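Local coordinates for protein leucine aminopeptidase 2, chloroplastic (Streptomyces sp. BC16019, PDB 5LHJ) that acts in bottromycin maturation as a manganese-binding M17-family metalloaminopeptidase, probably removing unsubstituted N-terminal amino acids from peptides, at residues 39-44 / 77-82; 368-373 / 456-461; 390-395 / 414-419. One frame throughout, in Å; residues are numbered along the deposited sequence. Where two conformers were deposited one is given.

Contact 1. Residues 39-44 / 77-82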
ATOM      1  N   VAL A  39     -20.122  49.415 -12.773  1.00 22.83           N
ATOM      2  CA  VAL A  39     -20.792  49.629 -11.491  1.00 22.81           C
ATOM      3  C   VAL A  39     -21.495  48.330 -11.100  1.00 22.60           C
ATOM      4  O   VAL A  39     -22.259  47.782 -11.902  1.00 22.38           O
ATOM      5  CB  VAL A  39     -21.838  50.752 -11.582  1.00 23.26           C
ATOM      6  CG1 VAL A  39     -22.618  50.873 -10.271  1.00 23.42           C
ATOM      7  CG2 VAL A  39     -21.167  52.076 -11.935  1.00 23.77           C
ATOM      8  N   ALA A  40     -21.242  47.858  -9.884  1.00 22.71           N
ATOM      9  CA  ALA A  40     -21.874  46.653  -9.351  1.00 22.73           C
ATOM     10  C   ALA A  40     -22.978  47.023  -8.370  1.00 23.20           C
ATOM     11  O   ALA A  40     -22.707  47.635  -7.330  1.00 23.17           O
ATOM     12  CB  ALA A  40     -20.854  45.774  -8.662  1.00 23.02           C
ATOM     13  N   CYS A  41     -24.194  46.589  -8.700  1.00 23.56           N
ATOM     14  CA  CYS A  41     -25.416  46.885  -7.958  0.55 24.44           C
ATOM     15  C   CYS A  41     -25.833  45.630  -7.193  1.00 24.54           C
ATOM     16  O   CYS A  41     -26.015  44.579  -7.813  1.00 23.67           O
ATOM     17  CB  CYS A  41     -26.511  47.261  -8.964  0.55 25.54           C
ATOM     18  SG  CYS A  41     -28.151  47.620  -8.298  0.55 27.54           S
ATOM     19  N   GLY A  42     -25.986  45.738  -5.873  1.00 24.11           N
ATOM     20  CA  GLY A  42     -26.448  44.633  -5.035  1.00 24.89           C
ATOM     21  C   GLY A  42     -27.956  44.484  -5.098  1.00 25.79           C
ATOM     22  O   GLY A  42     -28.674  45.468  -4.965  1.00 25.97           O
ATOM     23  N   ARG A  43     -28.433  43.258  -5.305  1.00 26.91           N
ATOM     24  CA  ARG A  43     -29.856  42.979  -5.435  1.00 28.28           C
ATOM     25  C   ARG A  43     -30.262  41.824  -4.531  1.00 27.55           C
ATOM     26  O   ARG A  43     -29.774  40.717  -4.704  1.00 26.33           O
ATOM     27  CB  ARG A  43     -30.182  42.612  -6.886  1.00 29.90           C
ATOM     28  CG  ARG A  43     -29.857  43.687  -7.913  1.00 32.12           C
ATOM     29  CD  ARG A  43     -30.773  44.873  -7.714  1.00 35.61           C
ATOM     30  NE  ARG A  43     -30.621  45.894  -8.740  1.00 40.46           N
ATOM     31  CZ  ARG A  43     -31.403  46.976  -8.837  1.00 44.93           C
ATOM     32  NH1 ARG A  43     -32.412  47.187  -7.976  1.00 46.32           N
ATOM     33  NH2 ARG A  43     -31.192  47.854  -9.814  1.00 47.60           N
ATOM     34  N   HIS A  44     -31.148  42.086  -3.573  1.00 27.97           N
ATOM     35  CA  HIS A  44     -31.782  41.016  -2.804  1.00 28.50           C
ATOM     36  C   HIS A  44     -32.909  40.414  -3.618  1.00 29.85           C
ATOM     37  O   HIS A  44     -33.389  41.017  -4.575  1.00 28.96           O
ATOM     38  CB  HIS A  44     -32.312  41.521  -1.454  1.00 29.16           C
ATOM     39  CG  HIS A  44     -31.236  41.802  -0.448  1.00 28.36           C
ATOM     40  ND1 HIS A  44     -30.460  40.804   0.102  1.00 28.37           N
ATOM     41  CD2 HIS A  44     -30.798  42.963   0.096  1.00 28.54           C
ATOM     42  CE1 HIS A  44     -29.594  41.338   0.948  1.00 28.17           C
ATOM     43  NE2 HIS A  44     -29.784  42.647   0.968  1.00 28.19           N
ATOM     44  N   VAL A  77     -23.090  47.718 -16.218  1.00 22.45           N
ATOM     45  CA  VAL A  77     -23.683  47.487 -14.907  1.00 22.07           C
ATOM     46  C   VAL A  77     -23.633  45.986 -14.631  1.00 21.51           C
ATOM     47  O   VAL A  77     -23.946  45.183 -15.512  1.00 21.43           O
ATOM     48  CB  VAL A  77     -25.135  48.014 -14.838  1.00 22.68           C
ATOM     49  CG1 VAL A  77     -25.880  47.468 -13.619  1.00 22.96           C
ATOM     50  CG2 VAL A  77     -25.143  49.540 -14.833  1.00 23.26           C
ATOM     51  N   LEU A  78     -23.198  45.622 -13.420  1.00 20.89           N
ATOM     52  CA  LEU A  78     -23.313  44.255 -12.922  1.00 20.77           C
ATOM     53  C   LEU A  78     -24.438  44.209 -11.907  1.00 20.93           C
ATOM     54  O   LEU A  78     -24.393  44.914 -10.900  1.00 21.65           O
ATOM     55  CB  LEU A  78     -22.031  43.785 -12.246  1.00 20.37           C
ATOM     56  CG  LEU A  78     -20.721  43.893 -13.008  1.00 20.23           C
ATOM     57  CD1 LEU A  78     -19.593  43.410 -12.111  1.00 20.30           C
ATOM     58  CD2 LEU A  78     -20.763  43.123 -14.304  1.00 20.19           C
ATOM     59  N   ASN A  79     -25.458  43.399 -12.178  1.00 21.02           N
ATOM     60  CA  ASN A  79     -26.395  43.014 -11.137  1.00 21.38           C
ATOM     61  C   ASN A  79     -25.845  41.812 -10.380  1.00 20.99           C
ATOM     62  O   ASN A  79     -25.511  40.781 -10.986  1.00 19.91           O
ATOM     63  CB  ASN A  79     -27.778  42.743 -11.721  1.00 22.51           C
ATOM     64  CG  ASN A  79     -28.505  44.031 -12.092  1.00 23.22           C
ATOM     65  OD1 ASN A  79     -28.591  44.971 -11.286  1.00 23.97           O
ATOM     66  ND2 ASN A  79     -29.017  44.088 -13.307  1.00 24.37           N
ATOM     67  N   VAL A  80     -25.762  41.952  -9.057  1.00 20.60           N
ATOM     68  CA  VAL A  80     -25.066  40.984  -8.208  1.00 21.30           C
ATOM     69  C   VAL A  80     -26.015  40.506  -7.121  1.00 21.59           C
ATOM     70  O   VAL A  80     -26.548  41.312  -6.354  1.00 21.91           O
ATOM     71  CB  VAL A  80     -23.806  41.596  -7.574  1.00 21.43           C
ATOM     72  CG1 VAL A  80     -23.031  40.541  -6.788  1.00 21.86           C
ATOM     73  CG2 VAL A  80     -22.941  42.239  -8.650  1.00 21.19           C
ATOM     74  N   GLY A  81     -26.229  39.197  -7.060  1.00 22.00           N
ATOM     75  CA  GLY A  81     -27.170  38.623  -6.113  1.00 22.63           C
ATOM     76  C   GLY A  81     -26.710  38.680  -4.664  1.00 23.07           C
ATOM     77  O   GLY A  81     -25.551  38.409  -4.361  1.00 23.39           O
ATOM     78  N   LEU A  82     -27.630  39.043  -3.775  1.00 23.96           N
ATOM     79  CA  LEU A  82     -27.407  39.018  -2.326  1.00 24.56           C
ATOM     80  C   LEU A  82     -28.385  38.085  -1.597  1.00 25.86           C
ATOM     81  O   LEU A  82     -28.408  38.050  -0.361  1.00 25.61           O
ATOM     82  CB  LEU A  82     -27.523  40.435  -1.758  1.00 24.88           C
ATOM     83  CG  LEU A  82     -26.485  41.456  -2.256  1.00 24.42           C
ATOM     84  CD1 LEU A  82     -26.912  42.859  -1.876  1.00 24.75           C
ATOM     85  CD2 LEU A  82     -25.099  41.166  -1.701  1.00 24.25           C
TER
HETATM   86  O   HOH W   1     -29.745  47.471 -11.908  1.00 39.37           O
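Arg43 reaches across the strand pair to Asn79, where its NE gives a weak hydrogen bond to OD1 at 3.4 Å. Its CG, anti to the carbonyl carbon (chi1 -60°), leans back along the strand; the chain bends at chi2 and NE heads back toward OD1. OD1 lies at the edge of the guanidinium, near its plane, although the amide plane is turned 59° from it. A water strengthens the link, accepting from Arg43 NH2 at 2.6 Å and donating to Asn79 OD1 at 2.8 Å. The long arginine and short amide thus make a polar patch on a mixed face, beside Val39, Cys41 and Val77; Asn79 is buried, Arg43 partly exposed.

On the other face apolar Ala40, Leu78 and Val80 line up. Ala40 CB meets Val80 CG2 at 4.1 Å, and both rest on helix 90-102, which the small alanine allows to lie close.

At the far end, Leu82 lays its side chain over one face of the His44 ring. Its CD1 lies 4.2 Å from the ring centroid, in a CH-pi contact, while CB nears ND1 and CE1. ND1 is hydrogen-bonded to Gly83 O, which helps fix the ring's rotation. Gly42, lacking a side chain, lets Leu82 CD1 settle 3.7 Å from its CA.

Five backbone hydrogen bonds zip the segments together, from Leu78 N to Val39 O at 2.8 Å through to Leu82 N and Arg43 O. The strands run parallel with a 26° twist, in the middle of the mixed sheet of the macro-like alpha/beta domain found at the N-terminus of M17 aminopeptidases.

Contact 2. Residues 368-373 / 456-461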
ATOM      1  N   VAL A 368      -1.441  33.792  25.848  1.00 21.18           N
ATOM      2  CA  VAL A 368      -0.648  33.307  24.706  1.00 20.79           C
ATOM      3  C   VAL A 368      -1.540  32.542  23.735  1.00 20.05           C
ATOM      4  O   VAL A 368      -2.266  31.647  24.149  1.00 20.22           O
ATOM      5  CB  VAL A 368       0.515  32.404  25.169  1.00 21.17           C
ATOM      6  CG1 VAL A 368       1.290  31.836  23.978  1.00 21.31           C
ATOM      7  CG2 VAL A 368       1.445  33.192  26.084  1.00 21.72           C
ATOM      8  N   VAL A 369      -1.472  32.882  22.451  1.00 19.12           N
ATOM      9  CA  VAL A 369      -2.224  32.175  21.409  1.00 18.85           C
ATOM     10  C   VAL A 369      -1.221  31.638  20.395  1.00 18.46           C
ATOM     11  O   VAL A 369      -0.427  32.402  19.871  1.00 18.20           O
ATOM     12  CB  VAL A 369      -3.241  33.088  20.699  1.00 19.15           C
ATOM     13  CG1 VAL A 369      -3.939  32.351  19.542  1.00 19.43           C
ATOM     14  CG2 VAL A 369      -4.268  33.615  21.692  1.00 19.75           C
ATOM     15  N   ASP A 370      -1.239  30.329  20.135  1.00 18.10           N
ATOM     16  CA  ASP A 370      -0.405  29.773  19.070  1.00 18.13           C
ATOM     17  C   ASP A 370      -1.251  29.425  17.855  1.00 17.50           C
ATOM     18  O   ASP A 370      -2.428  29.074  17.985  1.00 17.15           O
ATOM     19  CB  ASP A 370       0.455  28.604  19.545  1.00 18.53           C
ATOM     20  CG  ASP A 370      -0.292  27.312  19.622  1.00 19.08           C
ATOM     21  OD1 ASP A 370      -0.555  26.689  18.550  1.00 19.84           O
ATOM     22  OD2 ASP A 370      -0.582  26.885  20.752  1.00 20.19           O
ATOM     23  N   VAL A 371      -0.636  29.569  16.682  1.00 16.96           N
ATOM     24  CA  VAL A 371      -1.267  29.286  15.400  1.00 16.61           C
ATOM     25  C   VAL A 371      -0.303  28.424  14.607  1.00 16.32           C
ATOM     26  O   VAL A 371       0.869  28.789  14.434  1.00 15.80           O
ATOM     27  CB  VAL A 371      -1.557  30.584  14.599  1.00 16.93           C
ATOM     28  CG1 VAL A 371      -2.383  30.276  13.358  1.00 16.97           C
ATOM     29  CG2 VAL A 371      -2.277  31.612  15.460  1.00 17.27           C
ATOM     30  N   ALA A 372      -0.779  27.274  14.142  1.00 16.04           N
ATOM     31  CA  ALA A 372       0.097  26.306  13.502  1.00 16.30           C
ATOM     32  C   ALA A 372      -0.650  25.392  12.558  1.00 16.78           C
ATOM     33  O   ALA A 372      -1.772  24.978  12.840  1.00 16.77           O
ATOM     34  CB  ALA A 372       0.825  25.492  14.568  1.00 16.64           C
ATOM     35  N   THR A 373      -0.033  25.100  11.416  1.00 17.29           N
ATOM     36  CA  THR A 373      -0.490  24.027  10.522  1.00 17.71           C
ATOM     37  C   THR A 373       0.078  22.724  11.087  1.00 18.41           C
ATOM     38  O   THR A 373       1.127  22.229  10.646  1.00 19.16           O
ATOM     39  CB  THR A 373      -0.019  24.277   9.084  1.00 18.10           C
ATOM     40  OG1 THR A 373       1.394  24.525   9.080  1.00 17.96           O
ATOM     41  CG2 THR A 373      -0.738  25.496   8.503  1.00 18.28           C
ATOM     42  N   VAL A 456      -1.172  30.826  32.984  1.00 26.82           N
ATOM     43  CA  VAL A 456      -1.249  31.720  31.819  1.00 25.45           C
ATOM     44  C   VAL A 456      -2.353  31.227  30.872  1.00 24.13           C
ATOM     45  O   VAL A 456      -2.271  30.086  30.394  1.00 23.75           O
ATOM     46  CB  VAL A 456       0.099  31.772  31.058  1.00 25.50           C
ATOM     47  CG1 VAL A 456      -0.001  32.662  29.833  1.00 25.36           C
ATOM     48  CG2 VAL A 456       1.220  32.259  31.983  1.00 26.22           C
ATOM     49  N   PRO A 457      -3.388  32.063  30.605  1.00 23.13           N
ATOM     50  CA  PRO A 457      -4.421  31.672  29.642  1.00 22.20           C
ATOM     51  C   PRO A 457      -3.834  31.444  28.259  1.00 21.15           C
ATOM     52  O   PRO A 457      -2.955  32.198  27.823  1.00 20.32           O
ATOM     53  CB  PRO A 457      -5.389  32.858  29.633  1.00 23.03           C
ATOM     54  CG  PRO A 457      -5.182  33.529  30.936  1.00 23.70           C
ATOM     55  CD  PRO A 457      -3.749  33.307  31.315  1.00 23.77           C
ATOM     56  N   TRP A 458      -4.315  30.406  27.584  1.00 19.65           N
ATOM     57  CA  TRP A 458      -3.724  29.970  26.327  1.00 18.77           C
ATOM     58  C   TRP A 458      -4.769  29.382  25.404  1.00 18.37           C
ATOM     59  O   TRP A 458      -5.706  28.718  25.857  1.00 18.22           O
ATOM     60  CB  TRP A 458      -2.615  28.951  26.624  1.00 18.79           C
ATOM     61  CG  TRP A 458      -2.187  28.050  25.495  1.00 18.69           C
ATOM     62  CD1 TRP A 458      -1.341  28.355  24.456  1.00 18.91           C
ATOM     63  CD2 TRP A 458      -2.563  26.684  25.319  1.00 18.67           C
ATOM     64  NE1 TRP A 458      -1.188  27.255  23.634  1.00 18.77           N
ATOM     65  CE2 TRP A 458      -1.923  26.215  24.154  1.00 18.64           C
ATOM     66  CE3 TRP A 458      -3.392  25.807  26.033  1.00 19.06           C
ATOM     67  CZ2 TRP A 458      -2.082  24.906  23.695  1.00 18.70           C
ATOM     68  CZ3 TRP A 458      -3.553  24.494  25.562  1.00 18.69           C
ATOM     69  CH2 TRP A 458      -2.907  24.070  24.409  1.00 18.38           C
ATOM     70  N   ALA A 459      -4.601  29.651  24.110  1.00 17.93           N
ATOM     71  CA  ALA A 459      -5.376  29.006  23.062  1.00 17.64           C
ATOM     72  C   ALA A 459      -4.449  28.550  21.940  1.00 17.33           C
ATOM     73  O   ALA A 459      -3.421  29.175  21.667  1.00 16.91           O
ATOM     74  CB  ALA A 459      -6.450  29.945  22.512  1.00 17.64           C
ATOM     75  N   HIS A 460      -4.849  27.462  21.284  1.00 16.84           N
ATOM     76  CA  HIS A 460      -4.095  26.846  20.192  1.00 16.83           C
ATOM     77  C   HIS A 460      -5.025  26.708  18.986  1.00 16.90           C
ATOM     78  O   HIS A 460      -6.128  26.147  19.103  1.00 16.50           O
ATOM     79  CB  HIS A 460      -3.562  25.493  20.674  1.00 17.26           C
ATOM     80  CG  HIS A 460      -3.200  24.527  19.584  1.00 17.66           C
ATOM     81  ND1 HIS A 460      -2.263  24.805  18.611  1.00 17.76           N
ATOM     82  CD2 HIS A 460      -3.630  23.267  19.341  1.00 17.61           C
ATOM     83  CE1 HIS A 460      -2.152  23.770  17.799  1.00 17.89           C
ATOM     84  NE2 HIS A 460      -2.958  22.814  18.232  1.00 18.08           N
ATOM     85  N   LEU A 461      -4.582  27.235  17.842  1.00 16.82           N
ATOM     86  CA  LEU A 461      -5.332  27.144  16.588  1.00 17.18           C
ATOM     87  C   LEU A 461      -4.590  26.221  15.627  1.00 16.76           C
ATOM     88  O   LEU A 461      -3.485  26.542  15.210  1.00 16.38           O
ATOM     89  CB  LEU A 461      -5.477  28.524  15.946  1.00 18.01           C
ATOM     90  CG  LEU A 461      -6.108  29.657  16.746  1.00 19.20           C
ATOM     91  CD1 LEU A 461      -6.376  30.876  15.857  1.00 19.39           C
ATOM     92  CD2 LEU A 461      -7.388  29.214  17.378  1.00 20.17           C
TER
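Asp370 pushes its carboxylate between the rings of Trp458 and His460, on the face that also carries Val368, in a parallel strand pair within the central sheet of the M17 catalytic domain. Its CG stands between its own backbone N and carbonyl carbon (chi1 80°), swinging the acid toward the neighbouring strand. Trp458 and His460 protrude from alternate positions and form the hollow that the carboxylate fills; helix 440-449 packs on this face. Val368 lies beside the tryptophan and reaches Val456 with its CG2, 4.1 Å from Val456 CG1.

The opposite face is wholly aliphatic. Small Ala459 gives Val369 a shallow seat, its CB 4.3 Å from Val369 CG2. The longer Leu461 lies beside Val371, pointing the same way, with Leu461 CD1 and Val371 CG2 4.2 Å apart. Branched residues suit such a buried strand, whose backbone is bonded from Val368 N to Ala372 N.

Each oxygen of the buried carboxylate, probably charged, has its own ring N-H donor. Trp458 NE1 gives a hydrogen bond to Asp370 OD2 at 3.0 Å. His460 ND1 gives a notably short one, 2.5 Å, to the syn lone pair of Asp370 OD1, which lies near the imidazole plane.

Contact 3. Residues 390-395 / 414-419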
ATOM      1  N   PHE A 390      -8.358  24.899  20.454  1.00 16.28           N
ATOM      2  CA  PHE A 390      -8.209  24.297  21.780  1.00 16.26           C
ATOM      3  C   PHE A 390      -7.911  25.376  22.806  1.00 17.16           C
ATOM      4  O   PHE A 390      -7.055  26.228  22.575  1.00 16.56           O
ATOM      5  CB  PHE A 390      -7.046  23.324  21.807  1.00 16.02           C
ATOM      6  CG  PHE A 390      -7.265  22.074  21.009  1.00 15.69           C
ATOM      7  CD1 PHE A 390      -6.944  22.027  19.661  1.00 15.55           C
ATOM      8  CD2 PHE A 390      -7.748  20.919  21.622  1.00 15.75           C
ATOM      9  CE1 PHE A 390      -7.109  20.861  18.924  1.00 15.56           C
ATOM     10  CE2 PHE A 390      -7.930  19.758  20.888  1.00 15.68           C
ATOM     11  CZ  PHE A 390      -7.613  19.721  19.538  1.00 15.67           C
ATOM     12  N   THR A 391      -8.608  25.320  23.945  1.00 17.46           N
ATOM     13  CA  THR A 391      -8.259  26.155  25.106  1.00 18.29           C
ATOM     14  C   THR A 391      -8.969  25.615  26.343  1.00 19.00           C
ATOM     15  O   THR A 391     -10.107  25.170  26.231  1.00 18.94           O
ATOM     16  CB  THR A 391      -8.631  27.647  24.921  1.00 18.61           C
ATOM     17  OG1 THR A 391      -8.330  28.388  26.117  1.00 18.70           O
ATOM     18  CG2 THR A 391     -10.087  27.833  24.596  1.00 18.81           C
ATOM     19  N   PRO A 392      -8.312  25.666  27.515  1.00 19.90           N
ATOM     20  CA  PRO A 392      -9.042  25.322  28.751  1.00 20.99           C
ATOM     21  C   PRO A 392      -9.963  26.435  29.265  1.00 22.42           C
ATOM     22  O   PRO A 392     -10.750  26.184  30.180  1.00 23.28           O
ATOM     23  CB  PRO A 392      -7.924  25.047  29.756  1.00 21.00           C
ATOM     24  CG  PRO A 392      -6.755  25.794  29.259  1.00 20.93           C
ATOM     25  CD  PRO A 392      -6.882  25.925  27.769  1.00 20.27           C
ATOM     26  N   ASP A 393      -9.858  27.639  28.700  1.00 22.95           N
ATOM     27  CA  ASP A 393     -10.568  28.825  29.168  1.00 25.20           C
ATOM     28  C   ASP A 393     -11.820  29.044  28.311  1.00 25.12           C
ATOM     29  O   ASP A 393     -11.730  29.445  27.153  1.00 23.71           O
ATOM     30  CB  ASP A 393      -9.594  30.009  29.071  1.00 26.78           C
ATOM     31  CG  ASP A 393     -10.109  31.286  29.704  1.00 29.30           C
ATOM     32  OD1 ASP A 393     -11.272  31.686  29.491  1.00 30.23           O
ATOM     33  OD2 ASP A 393      -9.294  31.928  30.400  1.00 32.29           O
ATOM     34  N   ASP A 394     -12.989  28.759  28.883  1.00 26.09           N
ATOM     35  CA  ASP A 394     -14.257  28.919  28.164  1.00 27.43           C
ATOM     36  C   ASP A 394     -14.488  30.349  27.670  1.00 27.82           C
ATOM     37  O   ASP A 394     -14.975  30.542  26.551  1.00 27.81           O
ATOM     38  CB  ASP A 394     -15.440  28.468  29.040  1.00 28.56           C
ATOM     39  CG  ASP A 394     -15.506  26.954  29.224  1.00 29.45           C
ATOM     40  OD1 ASP A 394     -14.860  26.190  28.471  1.00 28.74           O
ATOM     41  OD2 ASP A 394     -16.239  26.516  30.144  1.00 30.78           O
ATOM     42  N   ARG A 395     -14.115  31.349  28.471  1.00 29.68           N
ATOM     43  CA  ARG A 395     -14.284  32.753  28.063  1.00 31.09           C
ATOM     44  C   ARG A 395     -13.407  33.099  26.848  1.00 28.60           C
ATOM     45  O   ARG A 395     -13.857  33.795  25.933  1.00 27.92           O
ATOM     46  CB  ARG A 395     -13.989  33.726  29.211  1.00 35.19           C
ATOM     47  CG  ARG A 395     -15.036  33.722  30.316  1.00 39.68           C
ATOM     48  CD  ARG A 395     -14.790  34.842  31.321  1.00 43.92           C
ATOM     49  NE  ARG A 395     -15.030  36.170  30.738  1.00 48.06           N
ATOM     50  CZ  ARG A 395     -16.229  36.743  30.564  1.00 51.76           C
ATOM     51  NH1 ARG A 395     -17.363  36.127  30.920  1.00 53.76           N
ATOM     52  NH2 ARG A 395     -16.303  37.960  30.020  1.00 54.00           N
ATOM     53  N   LEU A 414     -12.295  21.848  19.866  1.00 18.37           N
ATOM     54  CA  LEU A 414     -12.130  20.461  20.280  1.00 18.16           C
ATOM     55  C   LEU A 414     -11.653  20.401  21.735  1.00 18.08           C
ATOM     56  O   LEU A 414     -10.982  21.309  22.195  1.00 18.06           O
ATOM     57  CB  LEU A 414     -11.155  19.744  19.351  1.00 18.11           C
ATOM     58  CG  LEU A 414     -11.594  19.643  17.883  1.00 18.43           C
ATOM     59  CD1 LEU A 414     -10.512  18.921  17.084  1.00 18.23           C
ATOM     60  CD2 LEU A 414     -12.927  18.919  17.748  1.00 18.98           C
ATOM     61  N   PRO A 415     -11.997  19.325  22.460  1.00 18.00           N
ATOM     62  CA  PRO A 415     -11.664  19.203  23.879  1.00 18.03           C
ATOM     63  C   PRO A 415     -10.232  18.769  24.153  1.00 17.49           C
ATOM     64  O   PRO A 415      -9.666  17.925  23.438  1.00 17.00           O
ATOM     65  CB  PRO A 415     -12.640  18.119  24.361  1.00 18.50           C
ATOM     66  CG  PRO A 415     -12.822  17.253  23.165  1.00 18.39           C
ATOM     67  CD  PRO A 415     -12.865  18.221  22.019  1.00 18.49           C
ATOM     68  N   LEU A 416      -9.662  19.330  25.214  1.00 17.40           N
ATOM     69  CA  LEU A 416      -8.382  18.861  25.747  1.00 17.32           C
ATOM     70  C   LEU A 416      -8.659  17.630  26.615  1.00 17.81           C
ATOM     71  O   LEU A 416      -8.687  17.714  27.839  1.00 17.91           O
ATOM     72  CB  LEU A 416      -7.694  19.979  26.540  1.00 17.38           C
ATOM     73  CG  LEU A 416      -7.196  21.146  25.666  1.00 17.19           C
ATOM     74  CD1 LEU A 416      -7.042  22.429  26.468  1.00 17.68           C
ATOM     75  CD2 LEU A 416      -5.872  20.796  24.996  1.00 16.94           C
ATOM     76  N   LEU A 417      -8.845  16.481  25.965  1.00 17.82           N
ATOM     77  CA  LEU A 417      -9.298  15.264  26.631  1.00 18.16           C
ATOM     78  C   LEU A 417      -8.235  14.691  27.557  1.00 18.49           C
ATOM     79  O   LEU A 417      -7.178  14.259  27.109  1.00 18.03           O
ATOM     80  CB  LEU A 417      -9.686  14.200  25.605  1.00 18.14           C
ATOM     81  CG  LEU A 417     -10.880  14.522  24.699  1.00 18.39           C
ATOM     82  CD1 LEU A 417     -11.007  13.532  23.561  1.00 18.43           C
ATOM     83  CD2 LEU A 417     -12.188  14.613  25.470  1.00 18.87           C
ATOM     84  N   ALA A 418      -8.526  14.672  28.854  1.00 19.12           N
ATOM     85  CA  ALA A 418      -7.565  14.149  29.838  1.00 19.60           C
ATOM     86  C   ALA A 418      -7.147  12.704  29.544  1.00 19.23           C
ATOM     87  O   ALA A 418      -5.981  12.351  29.712  1.00 19.26           O
ATOM     88  CB  ALA A 418      -8.127  14.265  31.244  1.00 20.37           C
ATOM     89  N   HIS A 419      -8.076  11.887  29.054  1.00 18.93           N
ATOM     90  CA  HIS A 419      -7.760  10.493  28.741  1.00 19.07           C
ATOM     91  C   HIS A 419      -6.827  10.299  27.534  1.00 18.69           C
ATOM     92  O   HIS A 419      -6.262   9.220  27.364  1.00 18.51           O
ATOM     93  CB  HIS A 419      -9.026   9.636  28.617  1.00 19.53           C
ATOM     94  CG  HIS A 419      -9.933  10.016  27.489  1.00 19.40           C
ATOM     95  ND1 HIS A 419     -11.148  10.640  27.688  1.00 20.05           N
ATOM     96  CD2 HIS A 419      -9.824   9.825  26.153  1.00 19.16           C
ATOM     97  CE1 HIS A 419     -11.742  10.818  26.522  1.00 19.95           C
ATOM     98  NE2 HIS A 419     -10.956  10.333  25.576  1.00 19.38           N
TER
HETATM   99  O   HOH W   2     -10.708  23.298  24.059  1.00 16.45           O
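Between Thr391 and Leu414 a water takes the place of a backbone bond. It accepts from Thr391 N at 2.9 Å and donates to Leu414 O at 2.7 Å. Leu414 is still bonded to Leu389 through the backbone, so the water sits where the next rung of the parallel pair 386-390 and 410-413 would come.

Phe390, its CG anti to the carbonyl carbon (chi1 -69°), turns its ring to Leu414 across the widening gap. Its CZ lies 3.5 Å from Leu414 CB, and its CD2 comes within 3.3 Å of Leu414 O, which approaches obliquely. Pro415 O lies in the plane of the ring, 3.6 Å from CE2, where the slightly positive C-H rim suits a carbonyl. A large flat side chain can meet all of these at once.

Leu416, at the centre of an inverse gamma turn, points its two methyl groups to different neighbours. CD2 comes obliquely to Phe390 CD2 at 3.9 Å, while CD1 touches Pro392 CD at 3.7 Å. The forked leucine tip thereby spans the aromatic ring and the proline. Thr391 OG1 accepts from Asp393 N at 3.1 Å, an ST turn, and also bonds to Trp458 O; Asp393 then caps helix 394-407.

Helix 440-449 lies against this cluster, Phe390 packing on Thr441 and Ala445 and Leu416 on Ala445. Leu414 and Pro415 also touch Cys412 of a neighbouring subunit. The contact lies at the C-terminal ends of parallel strands 386-390 and 410-413, which helix 394-407 links in a beta-alpha-beta unit.

Overall arrangement
Contact 1 stands apart in the N-terminal domain, its centre 40 Å from that of contact 2 and 44 Å from that of contact 3; even the nearest atoms are about 28 and 30 Å away. Contacts 2 and 3 share the catalytic sheet, with centres 12 Å apart. Strand 386-390 runs antiparallel to 458-462, and His460 N lies 2.8 Å from Phe390 O in a probable hydrogen bond. Contact 2 is the one beside the active site: the side chain of Ala372 is about 4 Å from that of Lys261 and about 7 Å from that of Asp284, both manganese ligands in this protein, although this chain holds no metal.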